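Local atomic coordinates of TetR family transcription regulator (Marinobacter aquaeolei, PDB entry 3PAS), a protein that probably binds regulatory DNA through a helix-turn-helix motif and controls transcription, as other TetR-type regulators do. Residues R82-F93 with I178-W186; A12-E20 with V31-G39. All coordinates share one frame; numbering follows the deposited sequence. Where two conformers were deposited one is given.

Contact 1: R82-F93 with I178-W186. With PGO (S-1,2-propanediol), chain N.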
ATOM      1  N   ARG B  82      -7.715   5.760  23.075  1.00 20.02           N
ATOM      2  CA  ARG B  82      -8.323   6.212  21.836  1.00 20.86           C
ATOM      3  C   ARG B  82      -7.928   7.640  21.501  1.00 20.02           C
ATOM      4  O   ARG B  82      -7.600   7.933  20.347  1.00 23.09           O
ATOM      5  CB  ARG B  82      -9.819   6.123  21.922  1.00 18.63           C
ATOM      6  CG  ARG B  82     -10.523   6.384  20.591  1.00 16.90           C
ATOM      7  CD  ARG B  82     -12.041   6.375  20.723  1.00 23.02           C
ATOM      8  NE  ARG B  82     -12.668   6.331  19.397  1.00 24.49           N
ATOM      9  CZ  ARG B  82     -12.821   7.396  18.604  1.00 23.08           C
ATOM     10  NH1 ARG B  82     -12.397   8.591  18.976  1.00 27.86           N
ATOM     11  NH2 ARG B  82     -13.369   7.251  17.404  1.00 24.25           N
ATOM     12  N   GLU B  83      -7.981   8.535  22.497  1.00 20.53           N
ATOM     13  CA  GLU B  83      -7.558   9.945  22.283  1.00 20.96           C
ATOM     14  C   GLU B  83      -6.112  10.055  21.899  1.00 19.11           C
ATOM     15  O   GLU B  83      -5.735  10.899  21.075  1.00 18.15           O
ATOM     16  CB  GLU B  83      -7.834  10.849  23.521  1.00 22.98           C
ATOM     17  CG  GLU B  83      -9.253  11.317  23.574  1.00 30.14           C
ATOM     18  CD  GLU B  83      -9.569  12.186  22.331  1.00 34.05           C
ATOM     19  OE1 GLU B  83     -10.406  11.722  21.533  1.00 36.61           O
ATOM     20  OE2 GLU B  83      -8.948  13.268  22.150  1.00 39.06           O
ATOM     21  N   GLY B  84      -5.270   9.212  22.494  1.00 20.08           N
ATOM     22  CA  GLY B  84      -3.869   9.210  22.174  1.00 18.28           C
ATOM     23  C   GLY B  84      -3.649   8.809  20.710  1.00 19.75           C
ATOM     24  O   GLY B  84      -2.854   9.405  19.996  1.00 17.47           O
ATOM     25  N   LEU B  85      -4.355   7.792  20.261  1.00 18.12           N
ATOM     26  CA  LEU B  85      -4.203   7.323  18.897  1.00 18.20           C
ATOM     27  C   LEU B  85      -4.793   8.346  17.923  1.00 17.67           C
ATOM     28  O   LEU B  85      -4.254   8.556  16.829  1.00 16.30           O
ATOM     29  CB  LEU B  85      -4.866   5.952  18.718  1.00 20.22           C
ATOM     30  CG  LEU B  85      -4.173   4.777  19.436  1.00 20.17           C
ATOM     31  CD1 LEU B  85      -5.089   3.541  19.376  1.00 20.00           C
ATOM     32  CD2 LEU B  85      -2.800   4.513  18.819  1.00 19.05           C
ATOM     33  N   ARG B  86      -5.888   9.011  18.316  1.00 16.89           N
ATOM     34  CA  ARG B  86      -6.500  10.015  17.482  1.00 17.56           C
ATOM     35  C   ARG B  86      -5.549  11.222  17.317  1.00 18.50           C
ATOM     36  O   ARG B  86      -5.364  11.758  16.192  1.00 19.84           O
ATOM     37  CB  ARG B  86      -7.839  10.474  18.069  1.00 17.12           C
ATOM     38  CG  ARG B  86      -8.593  11.449  17.203  1.00 20.43           C
ATOM     39  CD  ARG B  86      -9.933  11.824  17.837  1.00 26.57           C
ATOM     40  NE  ARG B  86      -9.691  12.751  18.911  1.00 30.68           N
ATOM     41  CZ  ARG B  86      -9.462  14.048  18.741  1.00 38.68           C
ATOM     42  NH1 ARG B  86      -9.453  14.573  17.524  1.00 37.55           N
ATOM     43  NH2 ARG B  86      -9.236  14.830  19.803  1.00 33.20           N
ATOM     44  N   ARG B  87      -4.898  11.649  18.409  1.00 18.47           N
ATOM     45  CA  ARG B  87      -3.986  12.790  18.280  1.00 19.46           C
ATOM     46  C   ARG B  87      -2.811  12.430  17.410  1.00 18.11           C
ATOM     47  O   ARG B  87      -2.399  13.197  16.582  1.00 19.26           O
ATOM     48  CB  ARG B  87      -3.462  13.249  19.616  1.00 20.84           C
ATOM     49  CG  ARG B  87      -4.509  13.849  20.457  1.00 24.96           C
ATOM     50  CD  ARG B  87      -3.993  14.071  21.871  1.00 33.68           C
ATOM     51  NE  ARG B  87      -4.790  15.088  22.564  1.00 39.47           N
ATOM     52  CZ  ARG B  87      -4.529  16.401  22.559  1.00 46.18           C
ATOM     53  NH1 ARG B  87      -3.478  16.919  21.909  1.00 41.62           N
ATOM     54  NH2 ARG B  87      -5.347  17.206  23.213  1.00 49.52           N
ATOM     55  N   GLN B  88      -2.236  11.263  17.636  1.00 20.70           N
ATOM     56  CA  GLN B  88      -1.078  10.742  16.880  0.50 17.85           C
ATOM     57  C   GLN B  88      -1.417  10.667  15.397  1.00 18.19           C
ATOM     58  O   GLN B  88      -0.612  10.953  14.549  1.00 18.40           O
ATOM     59  CB  GLN B  88      -0.739   9.339  17.379  0.50 19.07           C
ATOM     60  CG  GLN B  88      -0.112   8.383  16.331  0.50 17.18           C
ATOM     61  CD  GLN B  88      -0.865   7.075  16.343  0.50 22.01           C
ATOM     62  OE1 GLN B  88      -2.006   6.971  15.819  0.50 20.95           O
ATOM     63  NE2 GLN B  88      -0.275   6.072  17.020  0.50 27.88           N
ATOM     64  N   TRP B  89      -2.628  10.223  15.121  1.00 17.03           N
ATOM     65  CA  TRP B  89      -3.120  10.070  13.727  1.00 18.68           C
ATOM     66  C   TRP B  89      -3.139  11.376  13.011  1.00 18.48           C
ATOM     67  O   TRP B  89      -2.624  11.483  11.890  1.00 19.15           O
ATOM     68  CB  TRP B  89      -4.487   9.423  13.705  1.00 18.41           C
ATOM     69  CG  TRP B  89      -5.216   9.417  12.411  1.00 18.42           C
ATOM     70  CD1 TRP B  89      -5.843  10.462  11.815  1.00 20.00           C
ATOM     71  CD2 TRP B  89      -5.407   8.289  11.549  1.00 16.46           C
ATOM     72  NE1 TRP B  89      -6.386  10.067  10.625  1.00 19.13           N
ATOM     73  CE2 TRP B  89      -6.151   8.729  10.453  1.00 19.06           C
ATOM     74  CE3 TRP B  89      -5.034   6.939  11.624  1.00 22.33           C
ATOM     75  CZ2 TRP B  89      -6.552   7.872   9.413  1.00 20.74           C
ATOM     76  CZ3 TRP B  89      -5.418   6.104  10.631  1.00 17.06           C
ATOM     77  CH2 TRP B  89      -6.189   6.581   9.503  1.00 20.46           C
ATOM     78  N   HIS B  90      -3.722  12.378  13.645  1.00 19.86           N
ATOM     79  CA  HIS B  90      -3.744  13.727  13.086  1.00 20.55           C
ATOM     80  C   HIS B  90      -2.327  14.249  12.884  1.00 21.18           C
ATOM     81  O   HIS B  90      -2.053  14.864  11.863  1.00 17.10           O
ATOM     82  CB  HIS B  90      -4.565  14.725  13.943  1.00 25.54           C
ATOM     83  CG  HIS B  90      -6.045  14.686  13.685  1.00 23.04           C
ATOM     84  ND1 HIS B  90      -6.684  15.540  12.800  1.00 21.53           N
ATOM     85  CD2 HIS B  90      -7.008  13.909  14.221  1.00 23.84           C
ATOM     86  CE1 HIS B  90      -7.981  15.277  12.813  1.00 19.92           C
ATOM     87  NE2 HIS B  90      -8.199  14.275  13.655  1.00 20.84           N
ATOM     88  N   THR B  91      -1.422  14.046  13.852  1.00 19.08           N
ATOM     89  CA  THR B  91      -0.031  14.564  13.704  1.00 18.40           C
ATOM     90  C   THR B  91       0.722  13.867  12.526  1.00 18.90           C
ATOM     91  O   THR B  91       1.332  14.521  11.680  1.00 19.91           O
ATOM     92  CB  THR B  91       0.745  14.382  15.009  1.00 19.36           C
ATOM     93  OG1 THR B  91       0.089  15.177  15.997  1.00 19.49           O
ATOM     94  CG2 THR B  91       2.176  14.824  14.818  1.00 23.61           C
ATOM     95  N   LEU B  92       0.563  12.558  12.426  1.00 21.10           N
ATOM     96  CA  LEU B  92       1.185  11.779  11.342  1.00 19.67           C
ATOM     97  C   LEU B  92       0.625  12.163   9.954  1.00 18.97           C
ATOM     98  O   LEU B  92       1.364  12.289   8.974  1.00 17.85           O
ATOM     99  CB  LEU B  92       1.001  10.310  11.556  1.00 17.49           C
ATOM    100  CG  LEU B  92       1.879   9.591  12.600  1.00 27.17           C
ATOM    101  CD1 LEU B  92       1.327   8.182  12.890  1.00 23.99           C
ATOM    102  CD2 LEU B  92       3.324   9.557  12.265  1.00 23.11           C
ATOM    103  N   PHE B  93      -0.666  12.372   9.892  1.00 19.31           N
ATOM    104  CA  PHE B  93      -1.305  12.719   8.636  1.00 19.89           C
ATOM    105  C   PHE B  93      -0.768  14.090   8.201  1.00 20.11           C
ATOM    106  O   PHE B  93      -0.435  14.269   7.030  1.00 19.81           O
ATOM    107  CB  PHE B  93      -2.817  12.708   8.805  1.00 16.00           C
ATOM    108  CG  PHE B  93      -3.566  12.474   7.521  1.00 23.33           C
ATOM    109  CD1 PHE B  93      -3.526  13.405   6.514  1.00 19.99           C
ATOM    110  CD2 PHE B  93      -4.377  11.362   7.359  1.00 19.79           C
ATOM    111  CE1 PHE B  93      -4.228  13.220   5.356  1.00 20.60           C
ATOM    112  CE2 PHE B  93      -5.039  11.155   6.199  1.00 24.27           C
ATOM    113  CZ  PHE B  93      -5.003  12.100   5.194  1.00 23.70           C
ATOM    114  N   ILE B 178      -9.704  13.934   7.852  1.00 20.05           N
ATOM    115  CA  ILE B 178      -8.656  13.247   8.586  1.00 19.85           C
ATOM    116  C   ILE B 178      -9.293  12.561   9.805  1.00 21.18           C
ATOM    117  O   ILE B 178      -8.994  11.397  10.100  1.00 18.73           O
ATOM    118  CB  ILE B 178      -7.484  14.206   8.983  1.00 19.45           C
ATOM    119  CG1 ILE B 178      -6.683  14.653   7.737  1.00 23.81           C
ATOM    120  CG2 ILE B 178      -6.574  13.531   9.920  1.00 16.63           C
ATOM    121  CD1 ILE B 178      -5.760  15.915   7.929  1.00 21.84           C
ATOM    122  N   GLU B 179     -10.210  13.272  10.466  1.00 21.41           N
ATOM    123  CA  GLU B 179     -10.902  12.741  11.670  1.00 20.05           C
ATOM    124  C   GLU B 179     -11.804  11.559  11.285  1.00 21.38           C
ATOM    125  O   GLU B 179     -11.818  10.547  11.968  1.00 17.55           O
ATOM    126  CB  GLU B 179     -11.732  13.849  12.343  1.00 22.37           C
ATOM    127  CG  GLU B 179     -12.555  13.429  13.562  1.00 26.82           C
ATOM    128  CD  GLU B 179     -11.755  13.305  14.850  1.00 28.89           C
ATOM    129  OE1 GLU B 179     -10.493  13.489  14.862  1.00 22.96           O
ATOM    130  OE2 GLU B 179     -12.422  13.046  15.881  1.00 26.30           O
ATOM    131  N   LEU B 180     -12.574  11.694  10.213  1.00 19.21           N
ATOM    132  CA  LEU B 180     -13.453  10.644   9.736  1.00 18.93           C
ATOM    133  C   LEU B 180     -12.662   9.373   9.401  1.00 20.91           C
ATOM    134  O   LEU B 180     -13.050   8.273   9.780  1.00 20.81           O
ATOM    135  CB  LEU B 180     -14.191  11.124   8.506  1.00 22.32           C
ATOM    136  CG  LEU B 180     -15.026  10.139   7.701  1.00 20.94           C
ATOM    137  CD1 LEU B 180     -16.105   9.494   8.618  1.00 27.83           C
ATOM    138  CD2 LEU B 180     -15.677  10.924   6.567  1.00 30.40           C
ATOM    139  N   ALA B 181     -11.534   9.544   8.713  1.00 22.11           N
ATOM    140  CA  ALA B 181     -10.650   8.420   8.419  1.00 20.74           C
ATOM    141  C   ALA B 181     -10.144   7.773   9.723  1.00 22.33           C
ATOM    142  O   ALA B 181     -10.119   6.532   9.830  1.00 18.93           O
ATOM    143  CB  ALA B 181      -9.439   8.933   7.568  1.00 18.63           C
ATOM    144  N   PHE B 182      -9.744   8.577  10.721  1.00 16.99           N
ATOM    145  CA  PHE B 182      -9.370   7.985  12.010  1.00 18.88           C
ATOM    146  C   PHE B 182     -10.522   7.211  12.650  1.00 19.38           C
ATOM    147  O   PHE B 182     -10.293   6.125  13.215  1.00 17.66           O
ATOM    148  CB  PHE B 182      -8.822   8.992  13.067  1.00 18.22           C
ATOM    149  CG  PHE B 182      -8.662   8.366  14.445  1.00 16.48           C
ATOM    150  CD1 PHE B 182      -7.573   7.605  14.711  1.00 14.42           C
ATOM    151  CD2 PHE B 182      -9.660   8.476  15.428  1.00 19.77           C
ATOM    152  CE1 PHE B 182      -7.423   6.962  15.949  1.00 18.46           C
ATOM    153  CE2 PHE B 182      -9.523   7.836  16.663  1.00 17.88           C
ATOM    154  CZ  PHE B 182      -8.401   7.097  16.922  1.00 16.64           C
ATOM    155  N   ASN B 183     -11.736   7.755  12.598  1.00 18.46           N
ATOM    156  CA  ASN B 183     -12.887   7.017  13.162  1.00 17.61           C
ATOM    157  C   ASN B 183     -13.092   5.618  12.520  1.00 16.88           C
ATOM    158  O   ASN B 183     -13.438   4.665  13.189  1.00 18.04           O
ATOM    159  CB  ASN B 183     -14.165   7.837  13.068  1.00 20.48           C
ATOM    160  CG  ASN B 183     -14.150   9.041  14.032  1.00 24.60           C
ATOM    161  OD1 ASN B 183     -13.406   9.054  15.014  1.00 26.13           O
ATOM    162  ND2 ASN B 183     -14.911  10.059  13.710  1.00 24.17           N
HETATM  163  N   MSE B 184     -12.831   5.535  11.226  1.00 19.08           N
HETATM  164  CA  MSE B 184     -12.885   4.270  10.504  1.00 18.74           C
HETATM  165  C   MSE B 184     -11.770   3.333  10.959  1.00 17.42           C
HETATM  166  O   MSE B 184     -12.021   2.114  11.160  1.00 18.48           O
HETATM  167  CB  MSE B 184     -12.882   4.502   8.994  1.00 18.54           C
HETATM  168  CG  MSE B 184     -14.155   5.206   8.549  1.00 21.59           C
HETATM  169 SE   MSE B 184     -14.145   5.687   6.727  0.75 21.84          SE
HETATM  170  CE  MSE B 184     -14.530   3.845   5.942  1.00 18.50           C
ATOM    171  N   ALA B 185     -10.557   3.876  11.117  1.00 16.06           N
ATOM    172  CA  ALA B 185      -9.401   3.087  11.573  1.00 16.22           C
ATOM    173  C   ALA B 185      -9.638   2.560  12.968  1.00 17.71           C
ATOM    174  O   ALA B 185      -9.389   1.376  13.245  1.00 17.96           O
ATOM    175  CB  ALA B 185      -8.087   3.888  11.526  1.00 14.81           C
ATOM    176  N   TRP B 186     -10.203   3.391  13.845  1.00 15.11           N
ATOM    177  CA  TRP B 186     -10.536   2.969  15.188  1.00 17.38           C
ATOM    178  C   TRP B 186     -11.576   1.868  15.176  1.00 16.05           C
ATOM    179  O   TRP B 186     -11.394   0.835  15.769  1.00 15.43           O
ATOM    180  CB  TRP B 186     -11.034   4.147  16.041  1.00 16.76           C
ATOM    181  CG  TRP B 186     -11.499   3.671  17.407  1.00 23.74           C
ATOM    182  CD1 TRP B 186     -12.780   3.492  17.817  1.00 26.24           C
ATOM    183  CD2 TRP B 186     -10.669   3.318  18.524  1.00 17.15           C
ATOM    184  NE1 TRP B 186     -12.799   3.043  19.102  1.00 25.62           N
ATOM    185  CE2 TRP B 186     -11.525   2.901  19.554  1.00 17.93           C
ATOM    186  CE3 TRP B 186      -9.282   3.236  18.714  1.00 22.28           C
ATOM    187  CZ2 TRP B 186     -11.047   2.430  20.781  1.00 23.75           C
ATOM    188  CZ3 TRP B 186      -8.805   2.762  19.917  1.00 25.30           C
ATOM    189  CH2 TRP B 186      -9.689   2.380  20.945  1.00 23.54           C
TER
HETATM  190  C1  PGO N 213     -15.540   1.508  21.691  1.00 59.63           C
HETATM  191  C2  PGO N 213     -16.381   1.371  20.426  1.00 62.78           C
HETATM  192  C3  PGO N 213     -16.401  -0.071  19.937  1.00 54.08           C
HETATM  193  O1  PGO N 213     -14.138   1.489  21.359  1.00 44.49           O
HETATM  194  O2  PGO N 213     -15.860   2.226  19.390  1.00 57.87           O
HETATM  195  O   HOH W   1     -14.755   5.380  15.684  1.00 24.28           O
HETATM  196  O   HOH W   2     -13.094  10.616  17.121  1.00 30.55           O

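Contact 2: A12-E20 with V31-G39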
ATOM      1  N   ALA B  12      21.864  19.005   6.727  1.00 24.00           N
ATOM      2  CA  ALA B  12      21.917  19.305   5.317  1.00 24.34           C
ATOM      3  C   ALA B  12      22.104  18.011   4.546  1.00 24.77           C
ATOM      4  O   ALA B  12      21.394  17.774   3.537  1.00 23.62           O
ATOM      5  CB  ALA B  12      23.001  20.337   4.967  1.00 22.83           C
ATOM      6  N   PHE B  13      23.010  17.151   5.027  1.00 23.72           N
ATOM      7  CA  PHE B  13      23.229  15.859   4.360  1.00 21.61           C
ATOM      8  C   PHE B  13      22.089  14.866   4.504  1.00 21.37           C
ATOM      9  O   PHE B  13      21.773  14.164   3.543  1.00 21.27           O
ATOM     10  CB  PHE B  13      24.541  15.208   4.815  1.00 25.22           C
ATOM     11  CG  PHE B  13      25.781  15.972   4.412  1.00 21.77           C
ATOM     12  CD1 PHE B  13      26.095  16.189   3.074  1.00 19.44           C
ATOM     13  CD2 PHE B  13      26.625  16.480   5.382  1.00 26.07           C
ATOM     14  CE1 PHE B  13      27.222  16.890   2.711  1.00 19.88           C
ATOM     15  CE2 PHE B  13      27.771  17.165   5.018  1.00 22.12           C
ATOM     16  CZ  PHE B  13      28.073  17.377   3.673  1.00 19.44           C
ATOM     17  N   LEU B  14      21.496  14.788   5.702  1.00 21.25           N
ATOM     18  CA  LEU B  14      20.415  13.903   5.963  1.00 23.08           C
ATOM     19  C   LEU B  14      19.188  14.287   5.107  1.00 22.83           C
ATOM     20  O   LEU B  14      18.604  13.445   4.465  1.00 21.96           O
ATOM     21  CB  LEU B  14      20.067  13.906   7.459  1.00 22.90           C
ATOM     22  CG  LEU B  14      21.161  13.360   8.372  1.00 27.30           C
ATOM     23  CD1 LEU B  14      20.991  13.858   9.801  1.00 27.06           C
ATOM     24  CD2 LEU B  14      21.223  11.832   8.244  1.00 21.75           C
ATOM     25  N   GLU B  15      18.865  15.576   5.063  1.00 22.49           N
ATOM     26  CA  GLU B  15      17.768  16.078   4.235  1.00 23.78           C
ATOM     27  C   GLU B  15      18.031  15.874   2.731  1.00 22.98           C
ATOM     28  O   GLU B  15      17.144  15.488   1.990  1.00 23.80           O
ATOM     29  CB  GLU B  15      17.531  17.560   4.567  1.00 23.60           C
ATOM     30  CG  GLU B  15      16.787  17.785   5.878  1.00 23.90           C
ATOM     31  CD  GLU B  15      15.308  17.326   5.840  1.00 27.95           C
ATOM     32  OE1 GLU B  15      14.718  17.144   4.736  1.00 34.24           O
ATOM     33  OE2 GLU B  15      14.723  17.124   6.915  1.00 29.48           O
ATOM     34  N   ALA B  16      19.256  16.094   2.283  1.00 21.24           N
ATOM     35  CA  ALA B  16      19.604  15.880   0.870  1.00 21.54           C
ATOM     36  C   ALA B  16      19.447  14.396   0.510  1.00 18.44           C
ATOM     37  O   ALA B  16      19.028  14.058  -0.604  1.00 24.19           O
ATOM     38  CB  ALA B  16      21.041  16.352   0.598  1.00 18.16           C
ATOM     39  N   THR B  17      19.773  13.514   1.456  1.00 20.45           N
ATOM     40  CA  THR B  17      19.629  12.067   1.267  1.00 19.27           C
ATOM     41  C   THR B  17      18.130  11.738   1.140  1.00 20.81           C
ATOM     42  O   THR B  17      17.737  11.043   0.222  1.00 22.07           O
ATOM     43  CB  THR B  17      20.241  11.273   2.403  1.00 22.05           C
ATOM     44  OG1 THR B  17      21.641  11.539   2.494  1.00 20.20           O
ATOM     45  CG2 THR B  17      20.091   9.768   2.173  1.00 19.77           C
ATOM     46  N   VAL B  18      17.319  12.217   2.095  1.00 23.60           N
ATOM     47  CA  VAL B  18      15.837  12.095   1.992  1.00 21.04           C
ATOM     48  C   VAL B  18      15.316  12.537   0.607  1.00 23.88           C
ATOM     49  O   VAL B  18      14.619  11.771  -0.032  1.00 24.62           O
ATOM     50  CB  VAL B  18      15.100  12.904   3.053  1.00 20.68           C
ATOM     51  CG1 VAL B  18      13.543  12.906   2.738  1.00 18.21           C
ATOM     52  CG2 VAL B  18      15.394  12.335   4.458  1.00 17.19           C
ATOM     53  N   ARG B  19      15.694  13.732   0.130  1.00 24.49           N
ATOM     54  CA  ARG B  19      15.227  14.223  -1.155  1.00 26.57           C
ATOM     55  C   ARG B  19      15.655  13.419  -2.360  1.00 27.94           C
ATOM     56  O   ARG B  19      14.810  13.089  -3.221  1.00 24.26           O
ATOM     57  CB  ARG B  19      15.609  15.703  -1.395  1.00 28.24           C
ATOM     58  CG  ARG B  19      15.005  16.654  -0.404  1.00 36.39           C
ATOM     59  CD  ARG B  19      15.171  18.111  -0.844  1.00 39.82           C
ATOM     60  NE  ARG B  19      16.546  18.477  -1.156  1.00 32.64           N
ATOM     61  CZ  ARG B  19      17.476  18.810  -0.262  1.00 30.55           C
ATOM     62  NH1 ARG B  19      17.196  18.815   1.024  1.00 30.37           N
ATOM     63  NH2 ARG B  19      18.691  19.141  -0.664  1.00 32.76           N
ATOM     64  N   GLU B  20      16.946  13.076  -2.426  1.00 22.10           N
ATOM     65  CA  GLU B  20      17.480  12.381  -3.569  1.00 25.22           C
ATOM     66  C   GLU B  20      16.951  10.955  -3.657  1.00 24.19           C
ATOM     67  O   GLU B  20      16.575  10.487  -4.752  1.00 27.54           O
ATOM     68  CB  GLU B  20      19.005  12.437  -3.555  1.00 23.95           C
ATOM     69  CG  GLU B  20      19.547  13.810  -3.762  1.00 31.47           C
ATOM     70  CD  GLU B  20      19.247  14.358  -5.155  1.00 37.98           C
ATOM     71  OE1 GLU B  20      19.656  13.711  -6.139  1.00 40.26           O
ATOM     72  OE2 GLU B  20      18.619  15.440  -5.239  1.00 39.12           O
ATOM     73  N   VAL B  31      26.984   9.322  -3.220  1.00 19.70           N
ATOM     74  CA  VAL B  31      27.543  10.300  -2.276  1.00 23.11           C
ATOM     75  C   VAL B  31      27.701  11.674  -2.935  1.00 22.14           C
ATOM     76  O   VAL B  31      27.350  12.717  -2.349  1.00 20.46           O
ATOM     77  CB  VAL B  31      28.908   9.780  -1.729  1.00 23.11           C
ATOM     78  CG1 VAL B  31      29.810  10.952  -1.206  1.00 28.80           C
ATOM     79  CG2 VAL B  31      28.631   8.768  -0.637  1.00 32.24           C
ATOM     80  N   GLY B  32      28.205  11.659  -4.158  1.00 21.24           N
ATOM     81  CA  GLY B  32      28.427  12.901  -4.907  1.00 23.03           C
ATOM     82  C   GLY B  32      27.147  13.697  -5.158  1.00 20.66           C
ATOM     83  O   GLY B  32      27.157  14.908  -5.026  1.00 25.37           O
ATOM     84  N   LYS B  33      26.055  13.023  -5.499  1.00 23.98           N
ATOM     85  CA  LYS B  33      24.783  13.713  -5.759  1.00 22.75           C
ATOM     86  C   LYS B  33      24.123  14.235  -4.482  1.00 23.71           C
ATOM     87  O   LYS B  33      23.543  15.326  -4.464  1.00 24.04           O
ATOM     88  CB  LYS B  33      23.822  12.784  -6.466  1.00 24.08           C
ATOM     89  CG  LYS B  33      24.140  12.510  -7.867  1.00 32.04           C
ATOM     90  CD  LYS B  33      23.252  11.364  -8.389  1.00 37.31           C
ATOM     91  CE  LYS B  33      23.622  10.925  -9.811  1.00 46.94           C
ATOM     92  NZ  LYS B  33      22.708   9.806 -10.295  1.00 41.17           N
ATOM     93  N   ILE B  34      24.229  13.457  -3.409  1.00 19.59           N
ATOM     94  CA  ILE B  34      23.784  13.888  -2.114  1.00 21.71           C
ATOM     95  C   ILE B  34      24.566  15.140  -1.687  1.00 19.22           C
ATOM     96  O   ILE B  34      23.967  16.143  -1.242  1.00 21.51           O
ATOM     97  CB  ILE B  34      23.936  12.762  -1.054  1.00 20.00           C
ATOM     98  CG1 ILE B  34      22.961  11.616  -1.315  1.00 22.19           C
ATOM     99  CG2 ILE B  34      23.751  13.352   0.358  1.00 18.29           C
ATOM    100  CD1 ILE B  34      23.166  10.423  -0.405  1.00 22.05           C
ATOM    101  N   ALA B  35      25.893  15.094  -1.784  1.00 20.90           N
ATOM    102  CA  ALA B  35      26.735  16.258  -1.425  1.00 22.53           C
ATOM    103  C   ALA B  35      26.311  17.536  -2.247  1.00 22.80           C
ATOM    104  O   ALA B  35      26.090  18.653  -1.696  1.00 25.50           O
ATOM    105  CB  ALA B  35      28.214  15.932  -1.629  1.00 21.12           C
ATOM    106  N   LYS B  36      26.154  17.336  -3.542  1.00 24.54           N
ATOM    107  CA  LYS B  36      25.759  18.409  -4.449  1.00 29.50           C
ATOM    108  C   LYS B  36      24.379  18.976  -4.039  1.00 29.13           C
ATOM    109  O   LYS B  36      24.205  20.192  -3.910  1.00 29.68           O
ATOM    110  CB  LYS B  36      25.758  17.889  -5.879  1.00 32.13           C
ATOM    111  CG  LYS B  36      25.760  18.973  -6.933  1.00 41.39           C
ATOM    112  CD  LYS B  36      25.816  18.401  -8.359  1.00 43.05           C
ATOM    113  CE  LYS B  36      27.230  17.928  -8.741  1.00 54.06           C
ATOM    114  NZ  LYS B  36      27.469  17.999 -10.219  1.00 55.54           N
ATOM    115  N   ALA B  37      23.435  18.091  -3.757  1.00 23.87           N
ATOM    116  CA  ALA B  37      22.121  18.501  -3.331  1.00 25.09           C
ATOM    117  C   ALA B  37      22.173  19.274  -2.026  1.00 27.07           C
ATOM    118  O   ALA B  37      21.366  20.150  -1.811  1.00 29.26           O
ATOM    119  CB  ALA B  37      21.220  17.337  -3.229  1.00 23.62           C
ATOM    120  N   ALA B  38      23.099  18.919  -1.131  1.00 24.42           N
ATOM    121  CA  ALA B  38      23.309  19.621   0.089  1.00 22.22           C
ATOM    122  C   ALA B  38      24.102  20.937  -0.051  1.00 24.63           C
ATOM    123  O   ALA B  38      24.278  21.613   0.925  1.00 27.90           O
ATOM    124  CB  ALA B  38      24.042  18.687   1.117  1.00 20.33           C
ATOM    125  N   GLY B  39      24.685  21.229  -1.207  1.00 27.66           N
ATOM    126  CA  GLY B  39      25.540  22.421  -1.374  1.00 30.71           C
ATOM    127  C   GLY B  39      26.935  22.314  -0.774  1.00 32.96           C
ATOM    128  O   GLY B  39      27.573  23.339  -0.456  1.00 32.44           O
TER

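Contact 1: R82-F93 with I178-W186
Phe182 and Trp89 interlock as knobs into holes where the two helix segments meet at 132°, their axes 10.0 Å apart. Phe182 turns its edge to the face of the Trp89 pyrrole ring, planes 67° apart, and its own CB lies over that same ring. Arg86 CA sits over the middle of one face of the Phe182 ring, 3.5 Å from its centroid, a CH-pi contact. Two further CH-pi contacts come from Ile178, whose CG1 sits over the middle of the Phe93 ring while CG2 covers a face of His90. Arg82 runs extended across Trp186: CG packs on the six-membered ring, and CZ stands 4.2 Å from the centroid of the five-membered ring in a cation-pi contact.

Glu179 OE1 accepts from both His90 NE2, at 2.7 Å, and Arg86 NH1, at 3.1 Å; the second is a salt bridge. Arg86 also grips Glu83 side-on through NE and NH2, which fixes its guanidinium between two carboxylates. Arg82 NH2 reaches Asn183 OD1 at 3.0 Å from above the amide plane, and a water links Arg82 NH1 to Glu179 OE2.

The contact joins helices 81-98 and 175-189 of the C-terminal domain, which in TetR regulators usually serves dimerisation and ligand binding. Helix 148-167 supplies Ile159 against Trp89 and Leu162 against Phe93, helix 52-76 meets Leu85 through Phe75, and, consistent with dimerisation, Phe154 of the second subunit packs on Ala185.

Contact 2: A12-E20 with V31-G39
Thr17 meets Ile34 through its hydroxyl: with OG1 anti to the carbonyl carbon (chi1 -61°), the oxygen turns back along its own helix and lies 3.5 Å from both Ile34 CD1 and Ile34 CG2. Ile34 has CG1 beside its backbone N (chi1 -69°), which carries CG2 round toward the backbone of helix 5-24, where it approaches Phe13 O. The hydroxyl donates to that same carbonyl, with Thr17 OG1 2.8 Å from Phe13 O, while Thr17 N reaches the oxygen from the opposite face of its plane.

Small residues let the backbones come close. The axes approach to 8.4 Å at 115°, and Ala16 CB touches Ile34 O at 3.5 Å, with the methyls of Ala37 and Ala38 beside it. Ala38 CB also rests 3.8 Å from Phe13 CD1 and 3.7 Å from Ala12 O, just before Gly39 closes the helix in a Schellman motif. Further along, the bent chain of Glu20 lies along the Ala37 methyl, and Arg19 NH2 comes within 3.1 Å of Ala37 O, in the guanidinium plane.

With an alanine at Thr17 both the hydroxyl and the CG2 methyl would be gone, which would probably open a gap beside Ile34 CD1 and CG2 and cost Phe13 O its second donor.

The helix that opens the predicted helix-turn-helix is thus seated on helix 5-24 chiefly by apolar contact, with the threonine hydroxyl satisfied inside its own helix, so its placement probably depends more on shape than on charge.

In the fold
The two contacts lie on opposite sides of the chain's centre, 33 Å apart between their centres, and their nearest atoms are about 14 Å apart. Contact 2 comes first in the sequence, in the N-terminal region that holds the predicted DNA-binding motif of TetR regulators, and contact 1 follows in the C-terminal domain. Helix 52-76 connects them, packing on Thr17 through Leu55 and Thr59 and on Leu85 through Phe75. Small molecules, probably from the crystallisation liquor, lie at both: propanediol at Trp186 and acetate about 3 Å from the Arg19 side chain. The second subunit packs on contact 1 and not on contact 2.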